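PDB 6UB0: Glyco_hydro_cc domain-containing protein from Blastomyces gilchristii, which probably hydrolyses the beta-1,3-linked glucan curdlan from the chain end, as a GH128 subgroup III exo-beta-1,3-glucanase. Local coordinates for residues 144-149 and 178-183. Sequence-based numbering, arbitrary orientation.
Sequences HGPSGN and EGQGDE
H144 and E178 lie side by side on neighbouring parallel strands, on the same face of the sheet, and their side chains meet where E178 OE1 reaches H144 ND1. From E178 CB, 3.6 Å from H144 ND1, the chain runs out extended, with CG anti to the backbone N (chi1 172°). E178 CG and CD pass 4.2 and 3.8 Å from H144 ND1, and CD carries OE1 to the edge of the imidazole. There H144 ND1 donates to E178 OE1 over 2.7 Å, close to the ring plane and on the anti side of the carboxylate, whose plane stands 79° from the ring. Glutamate is long enough to bring an oxygen to this edge. The glutamine amide of Q180, on a chain bent at chi2, brings NE2 to the same OE1 in a weak bond. The other ring nitrogen, H144 NE2, is hydrogen-bonded to E176, also of the glycan pocket; histidine's two nitrogens thus tie two carboxylates together, while F209 packs edge-to-face with the ring.

In the backbone, G145 N donates to E178 O (3.2 Å), and G145 O receives Q180 N (3.0 Å). Glycine suits both strands: a CB on G145 would be crowded by P146 CD, and one on G179 would press on S147 CA. Past P146, which begins a type I turn, serine's short hydroxyl lets S147 present both N and OG to Q180 O, each weakly. These are the C-terminal ends of the two strands of the beta-alpha-beta unit 138-146, 150-166, 172-180, at the mouth of the TIM barrel, where H144 touches the bound glucose.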
ATOM      1  N   HIS A 144      -0.135   7.732  -8.826  1.00 28.81           N
ATOM      2  CA  HIS A 144      -0.132   7.386 -10.266  1.00 29.77           C
ATOM      3  C   HIS A 144       0.018   8.691 -11.054  1.00 31.95           C
ATOM      4  O   HIS A 144      -0.592   9.695 -10.690  1.00 31.60           O
ATOM      5  CB  HIS A 144      -1.402   6.685 -10.720  1.00 30.09           C
ATOM      6  CG  HIS A 144      -1.669   5.386 -10.032  1.00 30.04           C
ATOM      7  ND1 HIS A 144      -1.698   4.178 -10.728  1.00 31.64           N
ATOM      8  CD2 HIS A 144      -1.955   5.101  -8.747  1.00 29.58           C
ATOM      9  CE1 HIS A 144      -1.965   3.198  -9.894  1.00 29.85           C
ATOM     10  NE2 HIS A 144      -2.107   3.736  -8.678  1.00 29.09           N
ATOM     11  N   GLY A 145       0.801   8.653 -12.112  1.00 33.86           N
ATOM     12  CA  GLY A 145       1.070   9.866 -12.885  1.00 37.05           C
ATOM     13  C   GLY A 145       2.118   9.566 -13.936  1.00 39.00           C
ATOM     14  O   GLY A 145       2.793   8.530 -13.865  1.00 38.22           O
ATOM     15  N   PRO A 146       2.224  10.439 -14.960  1.00 41.81           N
ATOM     16  CA  PRO A 146       3.275  10.269 -15.947  1.00 44.21           C
ATOM     17  C   PRO A 146       4.706  10.012 -15.189  1.00 46.50           C
ATOM     18  O   PRO A 146       4.813  10.567 -14.159  1.00 48.12           O
ATOM     19  CB  PRO A 146       3.158  11.561 -16.778  1.00 45.27           C
ATOM     20  CG  PRO A 146       1.706  11.942 -16.642  1.00 44.93           C
ATOM     21  CD  PRO A 146       1.366  11.601 -15.210  1.00 43.34           C
ATOM     22  N   SER A 147       5.519   9.353 -16.003  1.00 46.91           N
ATOM     23  CA  SER A 147       6.918   8.943 -15.711  1.00 49.29           C
ATOM     24  C   SER A 147       7.840  10.155 -15.462  1.00 52.65           C
ATOM     25  O   SER A 147       8.805   9.984 -14.688  1.00 51.15           O
ATOM     26  CB  SER A 147       7.420   8.114 -16.866  1.00 50.84           C
ATOM     27  OG  SER A 147       7.144   8.841 -18.110  1.00 50.92           O
ATOM     28  N   GLY A 148       7.570  11.310 -16.100  1.00 54.79           N
ATOM     29  CA  GLY A 148       8.346  12.571 -16.007  1.00 56.18           C
ATOM     30  C   GLY A 148       7.838  13.472 -14.897  1.00 56.98           C
ATOM     31  O   GLY A 148       8.510  14.465 -14.585  1.00 60.11           O
ATOM     32  N   ASN A 149       6.683  13.136 -14.303  1.00 53.68           N
ATOM     33  CA  ASN A 149       6.136  13.819 -13.097  1.00 52.33           C
ATOM     34  C   ASN A 149       6.740  13.223 -11.818  1.00 49.90           C
ATOM     35  O   ASN A 149       6.019  13.077 -10.847  1.00 50.81           O
ATOM     36  CB  ASN A 149       4.606  13.774 -13.072  1.00 49.49           C
ATOM     37  CG  ASN A 149       3.978  14.655 -14.134  1.00 49.81           C
ATOM     38  OD1 ASN A 149       4.665  15.136 -15.038  1.00 51.53           O
ATOM     39  ND2 ASN A 149       2.678  14.854 -14.036  1.00 48.52           N
ATOM     40  N   GLU A 178       2.970   4.268  -9.732  1.00 30.12           N
ATOM     41  CA  GLU A 178       3.039   3.884 -11.156  1.00 32.87           C
ATOM     42  C   GLU A 178       3.487   5.104 -11.954  1.00 34.09           C
ATOM     43  O   GLU A 178       2.728   6.076 -11.960  1.00 32.56           O
ATOM     44  CB  GLU A 178       1.669   3.357 -11.589  1.00 33.48           C
ATOM     45  CG  GLU A 178       1.576   3.116 -13.062  1.00 36.52           C
ATOM     46  CD  GLU A 178       0.227   2.682 -13.585  1.00 38.05           C
ATOM     47  OE1 GLU A 178      -0.828   3.178 -13.068  1.00 34.69           O
ATOM     48  OE2 GLU A 178       0.250   1.850 -14.533  1.00 38.50           O
ATOM     49  N   GLY A 179       4.694   5.057 -12.532  1.00 36.07           N
ATOM     50  CA  GLY A 179       5.194   6.040 -13.520  1.00 36.78           C
ATOM     51  C   GLY A 179       4.861   5.620 -14.946  1.00 38.57           C
ATOM     52  O   GLY A 179       5.543   4.675 -15.456  1.00 41.04           O
ATOM     53  N   GLN A 180       3.873   6.270 -15.571  1.00 38.57           N
ATOM     54  CA  GLN A 180       3.155   5.744 -16.768  1.00 42.13           C
ATOM     55  C   GLN A 180       3.905   6.119 -18.042  1.00 44.90           C
ATOM     56  O   GLN A 180       4.768   7.019 -17.961  1.00 46.25           O
ATOM     57  CB  GLN A 180       1.736   6.280 -16.873  1.00 43.54           C
ATOM     58  CG  GLN A 180       0.744   5.503 -16.028  1.00 42.93           C
ATOM     59  CD  GLN A 180      -0.332   6.409 -15.498  1.00 43.83           C
ATOM     60  OE1 GLN A 180      -0.317   7.620 -15.745  1.00 45.42           O
ATOM     61  NE2 GLN A 180      -1.276   5.821 -14.779  1.00 40.92           N
ATOM     62  N   GLY A 181       3.585   5.434 -19.147  1.00 46.44           N
ATOM     63  CA  GLY A 181       4.269   5.610 -20.440  1.00 48.29           C
ATOM     64  C   GLY A 181       4.864   4.315 -20.944  1.00 48.89           C
ATOM     65  O   GLY A 181       4.540   3.268 -20.379  1.00 47.11           O
ATOM     66  N   ASP A 182       5.701   4.371 -21.989  1.00 53.12           N
ATOM     67  CA  ASP A 182       6.273   3.148 -22.626  1.00 52.83           C
ATOM     68  C   ASP A 182       7.253   2.478 -21.650  1.00 51.70           C
ATOM     69  O   ASP A 182       7.530   3.050 -20.576  1.00 50.12           O
ATOM     70  CB  ASP A 182       6.892   3.466 -23.986  1.00 56.78           C
ATOM     71  CG  ASP A 182       8.116   4.368 -23.962  1.00 58.04           C
ATOM     72  OD1 ASP A 182       8.886   4.315 -22.981  1.00 56.54           O
ATOM     73  OD2 ASP A 182       8.305   5.107 -24.964  1.00 63.75           O
ATOM     74  N   GLU A 183       7.764   1.305 -22.015  1.00 53.33           N
ATOM     75  CA  GLU A 183       8.638   0.484 -21.134  1.00 53.27           C
ATOM     76  C   GLU A 183       9.837   1.320 -20.660  1.00 52.33           C
ATOM     77  O   GLU A 183      10.176   1.259 -19.449  1.00 49.39           O
ATOM     78  CB  GLU A 183       9.122  -0.781 -21.847  1.00 56.92           C
ATOM     79  CG  GLU A 183       8.017  -1.762 -22.189  1.00 58.52           C
ATOM     80  CD  GLU A 183       8.403  -3.225 -22.036  1.00 59.76           C
ATOM     81  OE1 GLU A 183       9.615  -3.541 -22.111  1.00 65.36           O
ATOM     82  OE2 GLU A 183       7.493  -4.044 -21.818  1.00 59.17           O
TER